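Local structure of hypothetical protein (2PBZ) at residues T27-S32 with P37-L42; R90-W95 with R236-L241. The protein binds ATP and probably acts as an ATP-grasp ligase that forms a carbon-nitrogen bond in the biosynthesis of IMP. One frame throughout, in Å; residues are numbered along the deposited sequence.

Interaction 1: residues T27-S32 with P37-L42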
# COMPACT_ATOMS: atom_id res chain seq x y z
N THR A 27 17.18 22.70 -6.91
CA THR A 27 15.94 22.40 -7.62
C THR A 27 15.32 23.51 -8.46
O THR A 27 15.24 24.66 -8.03
CB THR A 27 14.90 21.91 -6.59
OG1 THR A 27 15.23 20.58 -6.18
CG2 THR A 27 13.50 21.94 -7.15
N ARG A 28 14.86 23.15 -9.66
CA ARG A 28 14.17 24.07 -10.57
C ARG A 28 12.98 23.38 -11.23
O ARG A 28 13.13 22.37 -11.90
CB ARG A 28 15.08 24.58 -11.67
CG ARG A 28 14.32 25.30 -12.78
CD ARG A 28 15.24 25.76 -13.88
NE ARG A 28 16.23 26.70 -13.39
CZ ARG A 28 17.41 26.90 -13.96
NH1 ARG A 28 17.74 26.21 -15.05
NH2 ARG A 28 18.27 27.77 -13.45
N LEU A 29 11.80 23.97 -11.06
CA LEU A 29 10.59 23.40 -11.63
C LEU A 29 9.92 24.34 -12.62
O LEU A 29 9.73 25.51 -12.32
CB LEU A 29 9.61 23.07 -10.51
CG LEU A 29 8.29 22.41 -10.92
CD1 LEU A 29 8.58 20.99 -11.39
CD2 LEU A 29 7.32 22.40 -9.77
N TYR A 30 9.57 23.81 -13.79
CA TYR A 30 8.87 24.58 -14.81
C TYR A 30 7.40 24.22 -14.62
O TYR A 30 7.04 23.06 -14.75
CB TYR A 30 9.29 24.16 -16.21
CG TYR A 30 10.65 24.62 -16.65
CD1 TYR A 30 11.79 24.23 -15.97
CD2 TYR A 30 10.79 25.40 -17.79
CE1 TYR A 30 13.06 24.62 -16.40
CE2 TYR A 30 12.05 25.79 -18.24
CZ TYR A 30 13.18 25.39 -17.55
OH TYR A 30 14.43 25.73 -18.02
N VAL A 31 6.56 25.20 -14.31
CA VAL A 31 5.15 24.95 -14.06
C VAL A 31 4.27 26.01 -14.72
O VAL A 31 4.71 27.13 -14.98
CB VAL A 31 4.88 24.95 -12.53
CG1 VAL A 31 5.08 26.36 -11.98
CG2 VAL A 31 3.48 24.46 -12.22
N SER A 32 3.01 25.67 -14.98
CA SER A 32 2.09 26.61 -15.59
C SER A 32 1.41 27.46 -14.52
O SER A 32 1.42 27.12 -13.33
CB SER A 32 1.03 25.87 -16.41
OG SER A 32 0.21 25.06 -15.60
N PRO A 37 0.18 27.38 -7.89
CA PRO A 37 -0.15 27.63 -6.48
C PRO A 37 0.30 26.46 -5.60
O PRO A 37 1.00 26.63 -4.61
CB PRO A 37 -1.66 27.79 -6.51
CG PRO A 37 -1.91 28.38 -7.87
CD PRO A 37 -0.98 27.61 -8.77
N PHE A 38 -0.10 25.26 -6.01
CA PHE A 38 0.27 24.06 -5.28
C PHE A 38 1.78 23.83 -5.15
O PHE A 38 2.29 23.61 -4.05
CB PHE A 38 -0.36 22.84 -5.95
CG PHE A 38 0.14 21.55 -5.40
CD1 PHE A 38 -0.15 21.19 -4.09
CD2 PHE A 38 0.94 20.72 -6.16
CE1 PHE A 38 0.36 20.02 -3.55
CE2 PHE A 38 1.46 19.55 -5.62
CZ PHE A 38 1.17 19.20 -4.31
N TYR A 39 2.48 23.86 -6.28
CA TYR A 39 3.91 23.63 -6.27
C TYR A 39 4.75 24.73 -5.61
O TYR A 39 5.82 24.46 -5.08
CB TYR A 39 4.42 23.40 -7.70
CG TYR A 39 3.89 22.14 -8.36
CD1 TYR A 39 2.73 22.17 -9.12
CD2 TYR A 39 4.57 20.93 -8.23
CE1 TYR A 39 2.26 21.02 -9.76
CE2 TYR A 39 4.10 19.77 -8.86
CZ TYR A 39 2.95 19.82 -9.62
OH TYR A 39 2.51 18.68 -10.26
N SER A 40 4.28 25.97 -5.63
CA SER A 40 5.05 27.03 -5.01
C SER A 40 5.02 26.93 -3.50
O SER A 40 5.87 27.47 -2.81
CB SER A 40 4.54 28.40 -5.46
OG SER A 40 3.17 28.54 -5.20
N SER A 41 4.03 26.21 -2.97
CA SER A 41 3.91 26.04 -1.53
C SER A 41 4.80 24.91 -1.03
O SER A 41 4.86 24.64 0.17
CB SER A 41 2.45 25.75 -1.14
OG SER A 41 2.07 24.43 -1.50
N LEU A 42 5.50 24.25 -1.95
CA LEU A 42 6.37 23.14 -1.59
C LEU A 42 7.82 23.54 -1.33
O LEU A 42 8.49 24.12 -2.18
CB LEU A 42 6.32 22.06 -2.68
CG LEU A 42 4.93 21.58 -3.05
CD1 LEU A 42 5.00 20.61 -4.18
CD2 LEU A 42 4.27 20.94 -1.84
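In the beta-alpha-beta unit built from strand 27-31, helix 36-40 and strand 47-50, part of the Rossmann-like region of the protein, Leu29 and Val31 of the first strand pack against Tyr39 of the connecting helix. The contact is purely apolar. Leu29 and Val31, two positions apart on the strand, both turn toward the helix, and their methyls come obliquely to the ring from one side of its plane. With chi1 at -178°, the Leu29 side chain extends away from its own backbone N, which carries CD2 up to the base of the tyrosine: it sits 3.5 Å from Tyr39 CD2 and 3.7 Å from Tyr39 CB, the two side chains crossing at about a right angle. Val31 CG2 approaches from the same side of the ring plane, 3.9 Å from Tyr39 CD1. The opposite face of the phenol is taken by the preceding residue, with Phe38 CD2 3.7 Å above the plane and over the ring centre. The phenol thus meets methyls near its root, whereas its hydroxyl hydrogen-bonds to Glu221 of the second subunit, so one side chain serves both the sheet-to-helix packing and the subunit interface. Leu48 of strand 47-50 also touches both Leu29 and Val31. Ser41 OG donates to Phe38 O at 2.7 Å, tilted 24° from the carbonyl plane.

Interaction 2: residues R90-W95 with R236-L241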
# COMPACT_ATOMS: atom_id res chain seq x y z
N ARG A 90 18.25 9.45 -24.00
CA ARG A 90 17.31 10.48 -24.42
C ARG A 90 16.72 10.03 -25.73
O ARG A 90 15.62 10.42 -26.11
CB ARG A 90 18.01 11.83 -24.61
CG ARG A 90 17.05 12.98 -24.90
CD ARG A 90 17.71 14.35 -24.81
NE ARG A 90 18.26 14.84 -26.07
CZ ARG A 90 19.18 15.80 -26.13
NH1 ARG A 90 19.63 16.35 -25.00
NH2 ARG A 90 19.65 16.22 -27.31
N ARG A 91 17.47 9.19 -26.43
CA ARG A 91 17.00 8.67 -27.69
C ARG A 91 16.09 7.50 -27.36
O ARG A 91 15.27 7.08 -28.18
CB ARG A 91 18.18 8.22 -28.56
CG ARG A 91 18.69 9.33 -29.51
CD ARG A 91 19.97 9.96 -29.02
NE ARG A 91 20.97 8.94 -28.74
CZ ARG A 91 22.07 9.16 -28.03
NH1 ARG A 91 22.32 10.38 -27.54
NH2 ARG A 91 22.91 8.16 -27.78
N PHE A 92 16.23 7.00 -26.13
CA PHE A 92 15.44 5.89 -25.62
C PHE A 92 13.98 6.27 -25.37
O PHE A 92 13.08 5.50 -25.64
CB PHE A 92 16.09 5.39 -24.32
CG PHE A 92 15.34 4.28 -23.63
CD1 PHE A 92 14.82 3.20 -24.35
CD2 PHE A 92 15.21 4.28 -22.24
CE1 PHE A 92 14.18 2.14 -23.69
CE2 PHE A 92 14.58 3.22 -21.58
CZ PHE A 92 14.07 2.15 -22.30
N LEU A 93 13.77 7.48 -24.87
CA LEU A 93 12.44 7.96 -24.57
C LEU A 93 11.37 7.67 -25.62
O LEU A 93 10.19 7.53 -25.27
CB LEU A 93 12.49 9.47 -24.32
CG LEU A 93 13.44 9.93 -23.21
CD1 LEU A 93 13.70 11.42 -23.35
CD2 LEU A 93 12.84 9.59 -21.85
N LYS A 94 11.75 7.55 -26.88
CA LYS A 94 10.76 7.30 -27.94
C LYS A 94 10.35 5.84 -28.09
O LYS A 94 9.34 5.53 -28.71
CB LYS A 94 11.29 7.82 -29.28
CG LYS A 94 12.60 7.16 -29.72
CD LYS A 94 12.95 7.48 -31.17
CE LYS A 94 14.25 6.82 -31.58
NZ LYS A 94 15.41 7.33 -30.82
N TRP A 95 11.13 4.95 -27.51
CA TRP A 95 10.87 3.52 -27.61
C TRP A 95 9.61 2.99 -26.95
O TRP A 95 9.25 1.84 -27.18
CB TRP A 95 12.08 2.75 -27.09
CG TRP A 95 13.20 2.75 -28.09
CD1 TRP A 95 14.06 3.76 -28.37
CD2 TRP A 95 13.54 1.67 -28.98
NE1 TRP A 95 14.92 3.39 -29.37
CE2 TRP A 95 14.63 2.11 -29.77
CE3 TRP A 95 13.03 0.37 -29.18
CZ2 TRP A 95 15.22 1.30 -30.75
CZ3 TRP A 95 13.62 -0.44 -30.17
CH2 TRP A 95 14.70 0.03 -30.94
N ARG A 236 20.43 -5.57 -22.34
CA ARG A 236 21.35 -6.04 -23.37
C ARG A 236 20.92 -5.61 -24.76
O ARG A 236 21.69 -4.96 -25.46
CB ARG A 236 21.47 -7.57 -23.35
CG ARG A 236 21.68 -8.18 -21.97
CD ARG A 236 22.90 -7.61 -21.25
NE ARG A 236 24.15 -8.26 -21.62
CZ ARG A 236 25.35 -7.84 -21.23
NH1 ARG A 236 25.46 -6.77 -20.46
NH2 ARG A 236 26.45 -8.48 -21.62
N THR A 237 19.71 -5.95 -25.16
CA THR A 237 19.26 -5.59 -26.50
C THR A 237 19.10 -4.09 -26.72
O THR A 237 19.23 -3.62 -27.85
CB THR A 237 17.93 -6.28 -26.90
OG1 THR A 237 16.89 -5.29 -27.00
CG2 THR A 237 17.54 -7.35 -25.90
N MSE A 238 18.82 -3.35 -25.67
CA MSE A 238 18.67 -1.91 -25.81
C MSE A 238 20.03 -1.28 -25.99
O MSE A 238 20.16 -0.23 -26.61
CB MSE A 238 17.96 -1.31 -24.59
CG MSE A 238 16.46 -1.57 -24.59
SE MSE A 238 15.57 -1.05 -26.25
CE MSE A 238 16.17 0.78 -26.40
N ARG A 239 21.04 -1.94 -25.46
CA ARG A 239 22.42 -1.47 -25.58
C ARG A 239 22.84 -1.58 -27.06
O ARG A 239 23.77 -0.91 -27.51
CB ARG A 239 23.33 -2.32 -24.68
CG ARG A 239 24.65 -1.66 -24.34
CD ARG A 239 25.56 -2.61 -23.58
NE ARG A 239 25.05 -3.01 -22.27
CZ ARG A 239 25.17 -2.28 -21.16
NH1 ARG A 239 25.76 -1.10 -21.19
NH2 ARG A 239 24.73 -2.75 -19.99
N GLU A 240 22.12 -2.42 -27.81
CA GLU A 240 22.35 -2.64 -29.24
C GLU A 240 21.41 -1.77 -30.06
O GLU A 240 21.84 -0.87 -30.78
CB GLU A 240 22.08 -4.09 -29.61
CG GLU A 240 23.12 -5.05 -29.12
CD GLU A 240 24.45 -4.83 -29.80
OE1 GLU A 240 24.52 -4.98 -31.06
OE2 GLU A 240 25.41 -4.49 -29.09
N LEU A 241 20.13 -2.07 -29.93
CA LEU A 241 19.07 -1.37 -30.64
C LEU A 241 19.12 0.16 -30.57
O LEU A 241 18.61 0.85 -31.46
CB LEU A 241 17.72 -1.87 -30.13
CG LEU A 241 16.91 -2.83 -31.02
CD1 LEU A 241 17.84 -3.80 -31.74
CD2 LEU A 241 15.90 -3.56 -30.16
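The indole of Trp95 receives Met238, present as selenomethionine, on one face, while Leu241 meets the far end of its six-membered ring and the carbonyl oxygens of Arg91 and Phe92 lie at its edge, in the ring plane. This is a Met-aromatic contact with a CH-pi component, joining the loop before helix 99-109, in the Rossmann-like region, to the C-terminal end of helix 224-241 in the ATP-grasp region. The methyl CE of Met238 stands 3.8 Å from the centroid of the five-membered ring of Trp95, only 10° off the ring normal, and SE follows over the six-membered ring, 4.4 Å from its centroid. Bends at chi2 (-52°) and chi3 (-53°) turn the chain of Met238 so that SE and CE lie along the indole. The same methyl also meets Phe92, with CE 3.4 Å from Phe92 CD1, and sits in the corner between the two aromatic side chains. Leu241 crosses the indole at about a right angle; its CG comes within 3.6 Å of Trp95 CH2, and Leu241 O lies 3.5 Å from Trp95 CZ2. The polar edge of the indole is satisfied as well, since NE1 hydrogen-bonds to Glu242, just past the helix. Ala105 of helix 99-109 touches both Trp95 and Met238. Replacing Trp95 by an alanine would probably leave Met238 without the flat surface under its methyl, open a gap beside Leu241 and deprive Glu242 of its indole N-H. Within the loop, Lys94 NZ donates to Arg91 O at 2.7 Å, and Trp95 N is bonded to Phe92 O at 2.8 Å.

The two contacts are separate and come in series, interaction 1 closing before interaction 2 opens; their centres lie 31 Å apart and their nearest atoms about 13 Å. Interaction 1 is local, with four residues between its segments, and packs the middle strand of the parallel sheet 5-8, 27-31, 47-50 against the helix that follows it. Interaction 2 spans 140 intervening residues and ties the same N-terminal family region to helix 224-241 of the ATP-grasp region. Residues 27-32, 37-42 and 90-95 therefore belong to one region; the first contact lies inside it and the second joins it to a later part of the chain. Another subunit approaches interaction 1, whereas interaction 2 lies wholly within one chain.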